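Local coordinates for protein alcohol dehydrogenase (Thermus sp., PDB 4CPD) that probably catalyses the NAD-dependent interconversion of alcohols and their aldehydes or ketones as a zinc-containing medium-chain dehydrogenase, at residues I87-G90 with Y94-R97; N134-P139 with L297-V302. All coordinates share one frame; numbering follows the deposited sequence.

Contact 1. Residues I87-G90 with Y94-R97. With ZN (zinc ion), chain F.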
# COMPACT_ATOMS: atom_id res chain seq x y z
N ILE A 87 3.51 -8.75 -21.82
CA ILE A 87 2.36 -8.88 -22.69
C ILE A 87 1.14 -9.21 -21.89
O ILE A 87 1.23 -9.69 -20.78
CB ILE A 87 2.57 -9.97 -23.77
CG1 ILE A 87 2.70 -11.37 -23.16
CG2 ILE A 87 3.84 -9.69 -24.56
CD1 ILE A 87 2.33 -12.49 -24.12
N ALA A 88 -0.01 -8.96 -22.51
CA ALA A 88 -1.29 -9.04 -21.85
C ALA A 88 -2.34 -9.34 -22.88
O ALA A 88 -2.19 -8.96 -24.03
CB ALA A 88 -1.61 -7.74 -21.14
N CYS A 89 -3.39 -10.02 -22.46
CA CYS A 89 -4.33 -10.62 -23.37
C CYS A 89 -5.53 -9.72 -23.59
O CYS A 89 -6.17 -9.80 -24.63
CB CYS A 89 -4.79 -11.99 -22.81
SG CYS A 89 -6.05 -11.92 -21.50
N GLY A 90 -5.89 -8.96 -22.57
CA GLY A 90 -6.98 -8.01 -22.67
C GLY A 90 -8.36 -8.54 -22.31
O GLY A 90 -9.35 -7.77 -22.30
N TYR A 94 -7.95 -10.36 -14.73
CA TYR A 94 -6.95 -9.34 -14.40
C TYR A 94 -6.85 -8.19 -15.44
O TYR A 94 -6.75 -7.03 -15.07
CB TYR A 94 -5.58 -9.98 -14.10
CG TYR A 94 -5.65 -10.75 -12.81
CD1 TYR A 94 -5.64 -10.09 -11.58
CD2 TYR A 94 -5.84 -12.15 -12.80
CE1 TYR A 94 -5.75 -10.80 -10.39
CE2 TYR A 94 -5.95 -12.86 -11.62
CZ TYR A 94 -5.91 -12.19 -10.41
OH TYR A 94 -6.02 -12.90 -9.22
N CYS A 95 -6.89 -8.52 -16.72
CA CYS A 95 -6.86 -7.51 -17.76
C CYS A 95 -8.09 -6.66 -17.65
O CYS A 95 -8.00 -5.47 -17.82
CB CYS A 95 -6.76 -8.11 -19.17
SG CYS A 95 -5.13 -8.73 -19.59
N ARG A 96 -9.24 -7.26 -17.35
CA ARG A 96 -10.48 -6.47 -17.23
C ARG A 96 -10.48 -5.48 -16.05
O ARG A 96 -11.15 -4.46 -16.10
CB ARG A 96 -11.71 -7.36 -17.17
CG ARG A 96 -11.69 -8.45 -18.22
CD ARG A 96 -13.01 -8.62 -18.94
NE ARG A 96 -12.97 -7.96 -20.24
CZ ARG A 96 -13.23 -8.54 -21.42
NH1 ARG A 96 -13.61 -9.81 -21.52
NH2 ARG A 96 -13.14 -7.80 -22.52
N ARG A 97 -9.70 -5.80 -15.00
CA ARG A 97 -9.45 -4.92 -13.86
C ARG A 97 -8.35 -3.91 -14.15
O ARG A 97 -7.95 -3.17 -13.27
CB ARG A 97 -8.99 -5.74 -12.64
CG ARG A 97 -10.00 -6.69 -12.02
CD ARG A 97 -9.29 -7.55 -10.97
NE ARG A 97 -10.19 -8.53 -10.34
CZ ARG A 97 -10.04 -9.86 -10.36
NH1 ARG A 97 -8.99 -10.43 -10.93
NH2 ARG A 97 -10.93 -10.63 -9.76
ZN ZN F . -5.00 -11.04 -19.64

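Contact 2. Residues N134-P139 with L297-V302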
# COMPACT_ATOMS: atom_id res chain seq x y z
N ASN A 134 -0.85 -4.74 -26.91
CA ASN A 134 0.55 -4.62 -26.53
C ASN A 134 1.43 -3.69 -27.35
O ASN A 134 2.65 -3.70 -27.17
CB ASN A 134 1.15 -6.02 -26.56
CG ASN A 134 0.45 -6.95 -25.61
OD1 ASN A 134 -0.15 -7.96 -25.99
ND2 ASN A 134 0.51 -6.61 -24.35
N LEU A 135 0.84 -2.87 -28.24
CA LEU A 135 1.62 -1.88 -29.01
C LEU A 135 0.99 -0.50 -29.00
O LEU A 135 -0.23 -0.36 -28.82
CB LEU A 135 1.78 -2.31 -30.46
CG LEU A 135 2.73 -3.45 -30.83
CD1 LEU A 135 2.83 -3.64 -32.34
CD2 LEU A 135 4.11 -3.23 -30.24
N ARG A 136 1.84 0.51 -29.20
CA ARG A 136 1.36 1.88 -29.47
C ARG A 136 2.09 2.50 -30.64
O ARG A 136 3.33 2.42 -30.72
CB ARG A 136 1.53 2.77 -28.25
CG ARG A 136 0.70 2.38 -27.05
CD ARG A 136 -0.78 2.50 -27.35
NE ARG A 136 -1.58 2.32 -26.15
CZ ARG A 136 -1.81 1.15 -25.55
NH1 ARG A 136 -1.30 0.02 -25.99
NH2 ARG A 136 -2.57 1.12 -24.48
N LYS A 137 1.31 3.10 -31.55
CA LYS A 137 1.83 4.00 -32.58
C LYS A 137 2.55 5.11 -31.88
O LYS A 137 2.09 5.57 -30.86
CB LYS A 137 0.69 4.62 -33.39
CG LYS A 137 0.28 3.87 -34.65
CD LYS A 137 -0.40 4.80 -35.67
CE LYS A 137 0.61 5.68 -36.43
NZ LYS A 137 0.16 6.10 -37.80
N LEU A 138 3.70 5.52 -32.40
CA LEU A 138 4.39 6.73 -31.93
C LEU A 138 3.64 7.97 -32.38
O LEU A 138 3.18 8.04 -33.52
CB LEU A 138 5.82 6.81 -32.45
CG LEU A 138 6.85 6.15 -31.54
CD1 LEU A 138 6.50 4.71 -31.25
CD2 LEU A 138 8.23 6.22 -32.14
N PRO A 139 3.51 8.95 -31.47
CA PRO A 139 3.00 10.23 -31.94
C PRO A 139 3.95 10.82 -32.97
O PRO A 139 5.14 10.56 -32.89
CB PRO A 139 2.97 11.08 -30.67
CG PRO A 139 2.84 10.11 -29.55
CD PRO A 139 3.60 8.89 -30.00
N LEU A 297 -1.06 0.60 -18.25
CA LEU A 297 -1.90 1.56 -17.60
C LEU A 297 -1.39 2.99 -17.84
O LEU A 297 -2.18 3.89 -17.92
CB LEU A 297 -1.99 1.26 -16.10
CG LEU A 297 -3.12 2.00 -15.36
CD1 LEU A 297 -4.47 1.58 -15.89
CD2 LEU A 297 -3.06 1.76 -13.85
N TYR A 298 -0.06 3.16 -17.96
CA TYR A 298 0.59 4.45 -17.99
C TYR A 298 1.14 4.86 -19.34
O TYR A 298 1.42 6.02 -19.56
CB TYR A 298 1.73 4.43 -16.98
CG TYR A 298 1.26 4.05 -15.60
CD1 TYR A 298 0.37 4.87 -14.90
CD2 TYR A 298 1.67 2.86 -14.99
CE1 TYR A 298 -0.08 4.52 -13.65
CE2 TYR A 298 1.22 2.51 -13.74
CZ TYR A 298 0.35 3.34 -13.09
OH TYR A 298 -0.10 3.02 -11.85
N ILE A 299 1.32 3.92 -20.24
CA ILE A 299 2.10 4.18 -21.45
C ILE A 299 1.55 5.33 -22.30
O ILE A 299 2.32 6.06 -22.86
CB ILE A 299 2.22 2.91 -22.31
CG1 ILE A 299 3.30 3.09 -23.36
CG2 ILE A 299 0.90 2.56 -22.98
CD1 ILE A 299 3.69 1.78 -24.02
N ASP A 300 0.24 5.52 -22.36
CA ASP A 300 -0.32 6.59 -23.21
C ASP A 300 0.07 7.96 -22.68
O ASP A 300 0.45 8.84 -23.46
CB ASP A 300 -1.84 6.44 -23.36
CG ASP A 300 -2.22 5.15 -24.12
OD1 ASP A 300 -1.77 4.98 -25.26
OD2 ASP A 300 -2.91 4.26 -23.56
N ALA A 301 0.02 8.13 -21.35
CA ALA A 301 0.39 9.38 -20.72
C ALA A 301 1.87 9.62 -20.86
O ALA A 301 2.29 10.74 -21.06
CB ALA A 301 0.01 9.39 -19.27
N VAL A 302 2.66 8.57 -20.73
CA VAL A 302 4.11 8.72 -20.81
C VAL A 302 4.50 9.20 -22.21
O VAL A 302 5.21 10.16 -22.37
CB VAL A 302 4.82 7.41 -20.44
CG1 VAL A 302 6.30 7.46 -20.79
CG2 VAL A 302 4.64 7.15 -18.96

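Contact 1. Residues I87-G90 with Y94-R97
Cys89 and Cys95 meet at the four-cysteine zinc site of the medium-chain dehydrogenase fold, the zinc that in this family is structural and not catalytic. The loop 87-90 brings one thiolate and the short helix 93-96 the other. Cys89 SG and Cys95 SG each bind the zinc ion at 2.3 Å, and the two sulfurs stand 3.8 Å apart as neighbouring corners of the metal's shell. Cys92 and Cys103 supply the remaining two ligands. The SG of Cys89 lies between its own backbone N and carbonyl carbon (chi1 79°), which turns the sulfur to the metal. Cys95 SG has a second bond. The backbone N of Gly90 donates to it at 3.1 Å, with an N-H...S angle of 154°. Such a bond would probably draw off some of the negative charge of the zinc-bound thiolate. Gly90 has a positive phi (90°), and a CB there would press on the carbonyl O of Cys89. Its CA rests on Cys95 CB, 3.5 Å away. Arg97, just past the helix, forms a salt bridge with Glu235 of the second subunit. Ala88, in the same loop as Cys89, also meets the Cys95 sulfur through its methyl, CB to Cys95 SG 4.0 Å.

Contact 2. Residues N134-P139 with L297-V302
Arg136 grips Asp300 side-on with two nitrogens, one to each carboxylate oxygen. Its NE donates to Asp300 OD1 at 2.8 Å, and this is the short arm of the salt bridge. The second arm, from Arg136 NH2 to Asp300 OD2, is longer at 3.3 Å but somewhat straighter, with an N-H...O angle of 154°. Both oxygens are met on their syn sides. The fit is not flat, since the guanidinium and carboxylate planes lie 36° apart. Ile299 packs over one face of the guanidinium, its CG2 methyl 4.0 Å from Arg136 CZ.

Behind this first shell, the chain of Arg136 bends at chi2 (-64°), which turns the guanidinium back toward its own backbone. There NH1 donates to Leu135 O at 3.0 Å, from above the carbonyl plane. The same NH1 also bonds to Val133 O, near the end of helix 131-134. These two carbonyls limit rotation of the group while NE and NH2 face the aspartate. A leucine in place of Arg136 would probably leave the Asp300 carboxylate without its charge partner and the Leu135 carbonyl without this donor.

The contact joins strand 136-137, of the GroES-like fold, to helix 295-307, which follows edge strand 286-290 of the parallel Rossmann-type sheet. Arg136 and Leu138 pair through their backbones with Val82 and Trp80 of the antiparallel strand 80-82. Further along helix 295-307, Leu303 also touches Arg136. Val302 packs against helix 153-163.

Overall arrangement
Contact 1 lies wholly in the GroES-like part of the chain; contact 2 ties that part to a helix far along the sequence. Contact 1 is local and largely buried, with only three residues between its segments, and metal-thiolate bonds hold it. Contact 2 is partly buried and joins segments 158 residues apart through a charged pair backed by one aliphatic residue. Asp300 is exposed and Ile299 buried. The centres of the two contacts are about 15 Å apart. Helix 131-134, whose last residue begins segment 134-139, links them: Val133 packs on Ala88 of contact 1 and also serves Arg136 of contact 2. Contact 1 also borders the second subunit, whereas contact 2 stays within one chain.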